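Local coordinates for protein lovastatin nonaketide synthase mokA (Monascus pilosus, PDB 6AD3) that builds the polyketide chain of lovastatin (monacolin K) as an iterative type I nonaketide synthase, of which this chain is the condensation domain, at residues A[121-126]-A[151-156]; A[185-190]-A[208-213]; A[145-150]-A[237-242]. The protein carries 1 engineered substitution. All coordinates share one frame; numbering follows the deposited sequence.

Contact 1: A[121-126]-A[151-156]; sequences AVLRRH and GRTKNK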
loop_
_atom_site.group_PDB
_atom_site.type_symbol
_atom_site.label_atom_id
_atom_site.label_comp_id
_atom_site.label_asym_id
_atom_site.label_seq_id
_atom_site.Cartn_x
_atom_site.Cartn_y
_atom_site.Cartn_z
ATOM N N ALA A 121 -11.799 22.807 2.009
ATOM C CA ALA A 121 -11.762 23.079 0.580
ATOM C C ALA A 121 -11.281 21.872 -0.195
ATOM O O ALA A 121 -11.829 21.581 -1.262
ATOM C CB ALA A 121 -10.889 24.294 0.281
ATOM N N VAL A 122 -10.390 21.080 0.412
ATOM C CA VAL A 122 -9.954 19.813 -0.185
ATOM C C VAL A 122 -11.121 18.846 -0.237
ATOM O O VAL A 122 -11.384 18.239 -1.297
ATOM C CB VAL A 122 -8.778 19.165 0.590
ATOM C CG1 VAL A 122 -8.465 17.797 0.047
ATOM C CG2 VAL A 122 -7.538 20.044 0.546
ATOM N N LEU A 123 -11.899 18.788 0.852
ATOM C CA LEU A 123 -13.093 17.947 0.880
ATOM C C LEU A 123 -14.112 18.328 -0.208
ATOM O O LEU A 123 -14.723 17.470 -0.824
ATOM C CB LEU A 123 -13.729 17.983 2.261
ATOM C CG LEU A 123 -12.992 17.328 3.420
ATOM C CD1 LEU A 123 -13.822 17.449 4.692
ATOM C CD2 LEU A 123 -12.659 15.860 3.179
ATOM N N ARG A 124 -14.349 19.625 -0.377
ATOM C CA ARG A 124 -15.252 20.128 -1.393
ATOM C C ARG A 124 -14.767 19.892 -2.825
ATOM O O ARG A 124 -15.586 19.587 -3.719
ATOM C CB ARG A 124 -15.458 21.622 -1.191
ATOM C CG ARG A 124 -16.214 22.307 -2.284
ATOM C CD ARG A 124 -16.725 23.662 -1.777
ATOM N NE ARG A 124 -15.685 24.394 -1.038
ATOM C CZ ARG A 124 -15.613 24.508 0.298
ATOM N NH1 ARG A 124 -16.538 23.969 1.099
ATOM N NH2 ARG A 124 -14.602 25.172 0.833
ATOM N N ARG A 125 -13.459 20.030 -3.058
ATOM C CA ARG A 125 -12.899 19.909 -4.413
ATOM C C ARG A 125 -13.121 18.565 -5.042
ATOM O O ARG A 125 -13.238 18.462 -6.287
ATOM C CB ARG A 125 -11.371 20.208 -4.403
ATOM C CG ARG A 125 -11.063 21.679 -4.650
ATOM C CD ARG A 125 -9.626 22.012 -4.280
ATOM N NE ARG A 125 -8.683 21.234 -5.074
ATOM C CZ ARG A 125 -8.401 21.480 -6.349
ATOM N NH1 ARG A 125 -8.912 22.565 -6.969
ATOM N NH2 ARG A 125 -7.499 20.758 -6.941
ATOM N N HIS A 126 -12.983 17.507 -4.239
ATOM C CA HIS A 126 -12.882 16.150 -4.762
ATOM C C HIS A 126 -14.143 15.348 -4.474
ATOM O O HIS A 126 -14.475 15.063 -3.321
ATOM C CB HIS A 126 -11.665 15.457 -4.155
ATOM C CG HIS A 126 -10.378 16.094 -4.539
ATOM N ND1 HIS A 126 -9.772 17.080 -3.781
ATOM C CD2 HIS A 126 -9.730 16.086 -5.719
ATOM C CE1 HIS A 126 -8.707 17.527 -4.429
ATOM N NE2 HIS A 126 -8.642 16.904 -5.587
ATOM N N GLY A 151 -23.579 16.470 -3.334
ATOM C CA GLY A 151 -23.199 17.853 -3.643
ATOM C C GLY A 151 -22.253 18.420 -2.592
ATOM O O GLY A 151 -21.364 19.241 -2.899
ATOM N N ARG A 152 -22.390 17.952 -1.353
ATOM C CA ARG A 152 -21.554 18.456 -0.273
ATOM C C ARG A 152 -20.971 17.304 0.536
ATOM O O ARG A 152 -21.616 16.278 0.720
ATOM C CB ARG A 152 -22.355 19.393 0.628
ATOM C CG ARG A 152 -22.704 20.726 -0.052
ATOM C CD ARG A 152 -23.535 21.670 0.825
ATOM N NE ARG A 152 -23.598 21.271 2.239
ATOM C CZ ARG A 152 -23.542 22.122 3.267
ATOM N NH1 ARG A 152 -23.371 23.424 3.060
ATOM N NH2 ARG A 152 -23.639 21.666 4.511
ATOM N N THR A 153 -19.774 17.502 1.097
ATOM C CA THR A 153 -19.151 16.417 1.854
ATOM C C THR A 153 -19.941 16.069 3.113
ATOM O O THR A 153 -20.500 16.959 3.796
ATOM C CB THR A 153 -17.666 16.757 2.237
ATOM O OG1 THR A 153 -17.009 15.579 2.768
ATOM C CG2 THR A 153 -17.608 17.858 3.242
ATOM N N LYS A 154 -19.810 14.829 3.538
ATOM C CA LYS A 154 -20.238 14.405 4.860
ATOM C C LYS A 154 -19.073 14.124 5.791
ATOM O O LYS A 154 -19.277 13.804 6.945
ATOM C CB LYS A 154 -21.128 13.170 4.750
ATOM C CG LYS A 154 -22.117 13.235 3.598
ATOM C CD LYS A 154 -23.233 14.211 3.856
ATOM C CE LYS A 154 -24.190 14.281 2.669
ATOM N NZ LYS A 154 -24.492 15.698 2.278
ATOM N N ASN A 155 -17.848 14.381 5.330
ATOM C CA ASN A 155 -16.713 14.275 6.171
ATOM C C ASN A 155 -16.453 15.560 6.911
ATOM O O ASN A 155 -16.969 16.625 6.512
ATOM C CB ASN A 155 -15.479 13.847 5.343
ATOM C CG ASN A 155 -15.523 12.370 4.956
ATOM O OD1 ASN A 155 -15.808 11.513 5.787
ATOM N ND2 ASN A 155 -15.390 12.085 3.657
ATOM N N LYS A 156 -15.718 15.455 8.029
ATOM C CA LYS A 156 -15.467 16.608 8.909
ATOM C C LYS A 156 -13.992 16.757 9.190
ATOM O O LYS A 156 -13.204 15.782 9.096
ATOM C CB LYS A 156 -16.199 16.481 10.255
ATOM C CG LYS A 156 -17.640 16.076 10.151
ATOM C CD LYS A 156 -18.485 17.205 9.623
ATOM C CE LYS A 156 -19.958 16.913 9.875
ATOM N NZ LYS A 156 -20.802 17.958 9.258
#

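Contact 2: A[185-190]-A[208-213]; sequences GDTLRL and RFVGDG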
loop_
_atom_site.group_PDB
_atom_site.type_symbol
_atom_site.label_atom_id
_atom_site.label_comp_id
_atom_site.label_asym_id
_atom_site.label_seq_id
_atom_site.Cartn_x
_atom_site.Cartn_y
_atom_site.Cartn_z
ATOM N N GLY A 185 -21.439 8.370 3.527
ATOM C CA GLY A 185 -20.326 9.175 3.078
ATOM C C GLY A 185 -19.356 9.567 4.166
ATOM O O GLY A 185 -18.562 10.473 3.983
ATOM N N ASP A 186 -19.310 8.767 5.223
ATOM C CA ASP A 186 -18.341 8.948 6.304
ATOM C C ASP A 186 -17.159 8.032 6.015
ATOM O O ASP A 186 -17.286 6.808 6.121
ATOM C CB ASP A 186 -19.002 8.538 7.652
ATOM C CG ASP A 186 -18.046 8.567 8.792
ATOM O OD1 ASP A 186 -17.335 9.569 8.906
ATOM O OD2 ASP A 186 -17.930 7.565 9.533
ATOM N N THR A 187 -16.120 8.608 5.407
ATOM C CA THR A 187 -15.063 7.850 4.767
ATOM C C THR A 187 -13.651 8.322 5.110
ATOM O O THR A 187 -12.679 7.650 4.746
ATOM C CB THR A 187 -15.194 7.894 3.236
ATOM O OG1 THR A 187 -15.064 9.265 2.794
ATOM C CG2 THR A 187 -16.539 7.338 2.807
ATOM N N LEU A 188 -13.522 9.455 5.815
ATOM C CA LEU A 188 -12.211 10.083 6.056
ATOM C C LEU A 188 -12.190 10.649 7.478
ATOM O O LEU A 188 -13.259 11.036 8.037
ATOM C CB LEU A 188 -12.044 11.264 5.117
ATOM C CG LEU A 188 -11.469 11.184 3.735
ATOM C CD1 LEU A 188 -11.120 12.629 3.301
ATOM C CD2 LEU A 188 -10.218 10.310 3.668
ATOM N N ARG A 189 -11.012 10.693 8.077
ATOM C CA ARG A 189 -10.790 11.550 9.243
ATOM C C ARG A 189 -9.616 12.452 8.967
ATOM O O ARG A 189 -8.630 12.018 8.387
ATOM C CB ARG A 189 -10.508 10.717 10.507
ATOM C CG ARG A 189 -11.479 9.562 10.724
ATOM C CD ARG A 189 -12.654 9.984 11.551
ATOM N NE ARG A 189 -13.619 8.888 11.716
ATOM C CZ ARG A 189 -14.720 8.760 10.999
ATOM N NH1 ARG A 189 -14.845 9.455 9.879
ATOM N NH2 ARG A 189 -15.584 7.770 11.272
ATOM N N LEU A 190 -9.806 13.745 9.208
ATOM C CA LEU A 190 -8.726 14.720 9.072
ATOM C C LEU A 190 -8.604 15.489 10.370
ATOM O O LEU A 190 -9.521 16.224 10.704
ATOM C CB LEU A 190 -9.024 15.699 7.948
ATOM C CG LEU A 190 -9.208 15.093 6.558
ATOM C CD1 LEU A 190 -9.828 16.075 5.590
ATOM C CD2 LEU A 190 -7.896 14.574 6.014
ATOM N N ARG A 208 -10.634 2.314 2.852
ATOM C CA ARG A 208 -9.963 1.804 1.648
ATOM C C ARG A 208 -10.498 2.424 0.365
ATOM O O ARG A 208 -9.739 2.664 -0.547
ATOM C CB ARG A 208 -10.118 0.298 1.595
ATOM C CG ARG A 208 -9.654 -0.406 0.312
ATOM C CD ARG A 208 -8.165 -0.512 0.206
ATOM N NE ARG A 208 -7.517 0.764 -0.088
ATOM C CZ ARG A 208 -6.206 0.953 -0.099
ATOM N NH1 ARG A 208 -5.390 -0.033 0.194
ATOM N NH2 ARG A 208 -5.693 2.138 -0.394
ATOM N N PHE A 209 -11.813 2.602 0.266
ATOM C CA PHE A 209 -12.400 2.951 -0.985
ATOM C C PHE A 209 -12.038 4.377 -1.480
ATOM O O PHE A 209 -12.305 4.695 -2.654
ATOM C CB PHE A 209 -13.928 2.856 -0.924
ATOM C CG PHE A 209 -14.484 1.463 -0.777
ATOM C CD1 PHE A 209 -13.677 0.349 -0.847
ATOM C CD2 PHE A 209 -15.842 1.288 -0.491
ATOM C CE1 PHE A 209 -14.180 -0.888 -0.597
ATOM C CE2 PHE A 209 -16.342 0.033 -0.245
ATOM C CZ PHE A 209 -15.524 -1.059 -0.356
ATOM N N VAL A 210 -11.538 5.245 -0.599
ATOM C CA VAL A 210 -11.389 6.689 -0.912
ATOM C C VAL A 210 -9.963 7.198 -0.938
ATOM O O VAL A 210 -9.746 8.373 -1.203
ATOM C CB VAL A 210 -12.247 7.605 -0.016
ATOM C CG1 VAL A 210 -13.730 7.211 -0.140
ATOM C CG2 VAL A 210 -11.799 7.516 1.451
ATOM N N GLY A 211 -9.001 6.327 -0.648
ATOM C CA GLY A 211 -7.626 6.765 -0.582
ATOM C C GLY A 211 -6.569 5.744 -0.870
ATOM O O GLY A 211 -6.860 4.588 -1.202
ATOM N N ASP A 212 -5.315 6.224 -0.803
ATOM C CA ASP A 212 -4.098 5.390 -0.931
ATOM C C ASP A 212 -2.898 6.303 -0.721
ATOM O O ASP A 212 -3.071 7.449 -0.353
ATOM C CB ASP A 212 -4.012 4.622 -2.306
ATOM C CG ASP A 212 -3.889 5.535 -3.542
ATOM O OD1 ASP A 212 -3.493 6.718 -3.452
ATOM O OD2 ASP A 212 -4.143 5.020 -4.662
ATOM N N GLY A 213 -1.693 5.739 -0.741
ATOM C CA GLY A 213 -0.499 6.514 -0.346
ATOM C C GLY A 213 -0.355 7.801 -1.157
ATOM O O GLY A 213 0.032 8.849 -0.620
#

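Contact 3: A[145-150]-A[237-242]; sequences LAQIVF and PQFADL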
loop_
_atom_site.group_PDB
_atom_site.type_symbol
_atom_site.label_atom_id
_atom_site.label_comp_id
_atom_site.label_asym_id
_atom_site.label_seq_id
_atom_site.Cartn_x
_atom_site.Cartn_y
_atom_site.Cartn_z
ATOM N N LEU A 145 -22.650 -2.629 -4.779
ATOM C CA LEU A 145 -22.561 -1.370 -4.082
ATOM C C LEU A 145 -22.431 -0.381 -5.224
ATOM O O LEU A 145 -22.043 -0.758 -6.304
ATOM C CB LEU A 145 -21.318 -1.336 -3.195
ATOM C CG LEU A 145 -21.425 -1.024 -1.708
ATOM C CD1 LEU A 145 -22.457 -1.862 -0.992
ATOM C CD2 LEU A 145 -20.088 -1.106 -1.004
ATOM N N ALA A 146 -22.819 0.863 -5.013
ATOM C CA ALA A 146 -22.530 1.900 -5.984
ATOM C C ALA A 146 -22.063 3.152 -5.281
ATOM O O ALA A 146 -22.406 3.366 -4.154
ATOM C CB ALA A 146 -23.727 2.205 -6.855
ATOM N N GLN A 147 -21.295 3.970 -5.979
ATOM C CA GLN A 147 -20.867 5.266 -5.462
ATOM C C GLN A 147 -21.995 6.300 -5.633
ATOM O O GLN A 147 -22.531 6.461 -6.717
ATOM C CB GLN A 147 -19.636 5.775 -6.233
ATOM C CG GLN A 147 -18.472 4.810 -6.284
ATOM C CD GLN A 147 -17.259 5.452 -6.932
ATOM O OE1 GLN A 147 -16.576 6.256 -6.298
ATOM N NE2 GLN A 147 -17.028 5.151 -8.199
ATOM N N ILE A 148 -22.318 6.992 -4.557
ATOM C CA ILE A 148 -23.222 8.094 -4.587
ATOM C C ILE A 148 -22.459 9.372 -4.363
ATOM O O ILE A 148 -21.851 9.555 -3.309
ATOM C CB ILE A 148 -24.224 7.984 -3.441
ATOM C CG1 ILE A 148 -24.951 6.671 -3.514
ATOM C CG2 ILE A 148 -25.172 9.166 -3.454
ATOM C CD1 ILE A 148 -25.547 6.246 -2.167
ATOM N N VAL A 149 -22.456 10.254 -5.351
ATOM C CA VAL A 149 -21.697 11.500 -5.224
ATOM C C VAL A 149 -22.626 12.578 -4.743
ATOM O O VAL A 149 -23.604 12.880 -5.398
ATOM C CB VAL A 149 -21.046 11.919 -6.556
ATOM C CG1 VAL A 149 -20.339 13.257 -6.405
ATOM C CG2 VAL A 149 -20.068 10.851 -7.018
ATOM N N PHE A 150 -22.352 13.105 -3.562
ATOM C CA PHE A 150 -23.172 14.122 -2.959
ATOM C C PHE A 150 -22.682 15.496 -3.371
ATOM O O PHE A 150 -21.484 15.697 -3.634
ATOM C CB PHE A 150 -23.129 14.013 -1.437
ATOM C CG PHE A 150 -23.685 12.730 -0.905
ATOM C CD1 PHE A 150 -25.063 12.558 -0.782
ATOM C CD2 PHE A 150 -22.853 11.748 -0.418
ATOM C CE1 PHE A 150 -25.586 11.373 -0.276
ATOM C CE2 PHE A 150 -23.377 10.588 0.165
ATOM C CZ PHE A 150 -24.741 10.390 0.204
ATOM N N PRO A 237 -9.475 16.433 -11.695
ATOM C CA PRO A 237 -9.785 15.135 -12.244
ATOM C C PRO A 237 -10.519 14.268 -11.227
ATOM O O PRO A 237 -9.973 13.914 -10.190
ATOM C CB PRO A 237 -8.417 14.563 -12.602
ATOM C CG PRO A 237 -7.473 15.253 -11.717
ATOM C CD PRO A 237 -8.032 16.611 -11.455
ATOM N N GLN A 238 -11.780 13.978 -11.491
ATOM C CA GLN A 238 -12.583 13.356 -10.476
ATOM C C GLN A 238 -12.469 11.827 -10.583
ATOM O O GLN A 238 -12.424 11.255 -11.698
ATOM C CB GLN A 238 -14.035 13.797 -10.609
ATOM C CG GLN A 238 -14.223 15.315 -10.489
ATOM C CD GLN A 238 -13.999 15.816 -9.100
ATOM O OE1 GLN A 238 -13.773 15.022 -8.154
ATOM N NE2 GLN A 238 -14.171 17.129 -8.914
ATOM N N PHE A 239 -12.586 11.159 -9.427
ATOM C CA PHE A 239 -12.317 9.714 -9.349
ATOM C C PHE A 239 -13.207 8.904 -10.258
ATOM O O PHE A 239 -12.743 8.052 -11.000
ATOM C CB PHE A 239 -12.460 9.236 -7.914
ATOM C CG PHE A 239 -12.195 7.792 -7.743
ATOM C CD1 PHE A 239 -10.904 7.308 -7.885
ATOM C CD2 PHE A 239 -13.246 6.894 -7.761
ATOM C CE1 PHE A 239 -10.642 5.937 -7.796
ATOM C CE2 PHE A 239 -13.007 5.527 -7.635
ATOM C CZ PHE A 239 -11.708 5.053 -7.657
ATOM N N ALA A 240 -14.520 9.167 -10.233
ATOM C CA ALA A 240 -15.441 8.328 -11.018
ATOM C C ALA A 240 -15.143 8.399 -12.487
ATOM O O ALA A 240 -15.292 7.401 -13.195
ATOM C CB ALA A 240 -16.884 8.720 -10.745
ATOM N N ASP A 241 -14.835 9.601 -12.977
ATOM C CA ASP A 241 -14.461 9.782 -14.391
ATOM C C ASP A 241 -13.267 8.888 -14.765
ATOM O O ASP A 241 -13.313 8.108 -15.739
ATOM C CB ASP A 241 -14.172 11.263 -14.672
ATOM C CG ASP A 241 -15.435 12.137 -14.516
ATOM O OD1 ASP A 241 -16.510 11.624 -14.817
ATOM O OD2 ASP A 241 -15.348 13.321 -14.129
ATOM N N LEU A 242 -12.242 8.920 -13.936
ATOM C CA LEU A 242 -11.049 8.118 -14.205
ATOM C C LEU A 242 -11.327 6.638 -14.067
ATOM O O LEU A 242 -10.845 5.827 -14.876
ATOM C CB LEU A 242 -9.901 8.541 -13.286
ATOM C CG LEU A 242 -9.342 9.920 -13.554
ATOM C CD1 LEU A 242 -8.355 10.313 -12.472
ATOM C CD2 LEU A 242 -8.699 9.992 -14.932
#

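Contact 1: A[121-126]-A[151-156]
Leu-123, near the end of helix 112-125, packs against Thr-153 and Asn-155 in the loop between strands 145-150 and 157-161. Thr-153 heads an ST turn: its OG1 accepts from the backbone N of Asn-155, two residues on. Leu-123 CB lies 4.0 Å from the methyl CG2 of Thr-153. Further along the leucine side chain, Leu-123 CD1 comes within 3.7 Å of the backbone O of Asn-155. Leu-123 CD1 is 4.0 Å from Asn-155 CB, and CD2 lies almost as close to that carbon. The leucine therefore puts both branches on the CB of Asn-155, and the two side chains cross at about a right angle. Its CG stands anti to the carbonyl carbon (chi1 -69°), which sends the fork away from the helix and onto the loop.

The ST turn fixes the loop surface that the leucine meets. Its bond, from Asn-155 N to Thr-153 OG1, measures 3.0 Å. The same OG1 is hydrogen-bonded to Phe-129 O, so the hydroxyl has polar partners although it faces an apolar neighbour. The Asn-155 amide is tied at both ends. ND2 donates to Phe-129 O, and OD1 accepts from the backbone N atoms of Thr-187 and Leu-188. These bonds hold the buried asparagine while its CB serves as packing surface.

Within the helix segment, away from the loop, His-126 is the first residue to leave helical geometry. His-126 ND1 donates to Val-122 O at 3.2 Å, with the acceptor close to the plane of the imidazole.

Contact 2: A[185-190]-A[208-213]
Val-210 presses both of its methyls against Thr-187, and this is the tight part of the contact. Val-210 CG1 lies 3.7 Å from Thr-187 CB. Val-210 CG2 comes to 3.4 Å from the backbone O of Thr-187. The valine rotamer places CG1 beside its own backbone N (chi1 -58°), with CG2 turned to the threonine carbonyl.

The looser part is Leu-188, where CD2 alone touches Val-210 CG2, at 3.9 Å. The partly exposed side of segment 185-190 carries charge instead. Arg-189 grips the Asp-186 carboxylate end-on, NH1 to OD1 at 2.7 Å and NH2 to OD2 at 2.9 Å. NH1 also donates to Leu-188 O from above the carbonyl plane.

Segment 208-213 follows strand 199-206, the hairpin partner of strand 188-195. Together with His-207 it occupies the place of the HHxxxDG motif of condensation domains, and Arg-208 stands where that motif has its second histidine. Arg-208 NH2 donates to Gly-211 O at 2.8 Å, bracing the turn. Asp-212, the N-cap of helix 213-227, forms a salt bridge with Arg-357.

Residues 208-213 thus meet 187 and 188 by van der Waals packing. Polar bonds set the loop, including Arg-208 to Glu-462 and the backbone bond of His-207 with Thr-187.

Contact 3: A[145-150]-A[237-242]
The side-chain amide of Gln-147 meets Phe-239 while its NE2 donates a hydrogen bond to Pro-77 O at the end of strand 72-77. That bond sets which way round the buried amide lies. Gln-147 OE1 then sits at the edge of the Phe-239 ring, near its plane, 3.7 Å from CD2. Phe-239 CE2 is 3.9 Å from Gln-147 OE1. The carbonyl oxygen thus faces the C-H rim of the phenylalanine, whose partial positive charge probably suits it. Amide and ring planes stand 73° apart, and the two side chains cross at about a right angle.

The glutamine reaches this far because its chain is extended beyond CG (chi2 -174°). Gln-147 NE2 also comes within 4.4 Å of Ala-240 CB, a loose van der Waals touch between an amide nitrogen and a methyl. Phe-239 has its CG anti to its backbone N (chi1 -180°), an orientation that carries the ring from the start of helix 239-251 toward the strand. The ring also makes an edge-to-face contact with Phe-369. Ala-240 packs on His-76 of strand 72-77 as well.

The helix start is itself positioned by Gln-238, the residue at the N-cap position. Leu-242 N donates to Gln-238 O at 3.2 Å, closing the first turn. The side chain of Gln-238 ties this corner to the end of helix 112-125, with NE2 donating to Arg-125 O and OE1 accepting from Glu-127 N.

On the strand side, Gln-147 is flanked by Phe-133 and Thr-131 of strand 131-135. Strand 145-150 is the middle one of three, with 72-77 and 131-135 on its two sides. The arrangement is that of a helix N-terminus packed on one face of a small antiparallel sheet, here within the condensation domain.

The three contacts form a compact cluster on one side of the chain's centre. Contact 1 lies about 12 Å from contact 2 and 13 Å from contact 3, centre to centre. Contacts 2 and 3 are also about 13 Å apart. Strand 145-150 of contact 3 runs straight into loop 151-156 of contact 1. Contact 1 closes before contact 2 opens, whereas the segments of contacts 1 and 3 alternate along the chain. Contact 2 falls between the two halves of contact 3. Leu-123 CD2 meets Leu-188 CD1 at 3.6 Å, joining contacts 1 and 2. Leu-145 CD2 lies 4.0 Å from Phe-209 CE2, which brings the small three-stranded sheet against the HHxxxDG-like loop of the condensation domain.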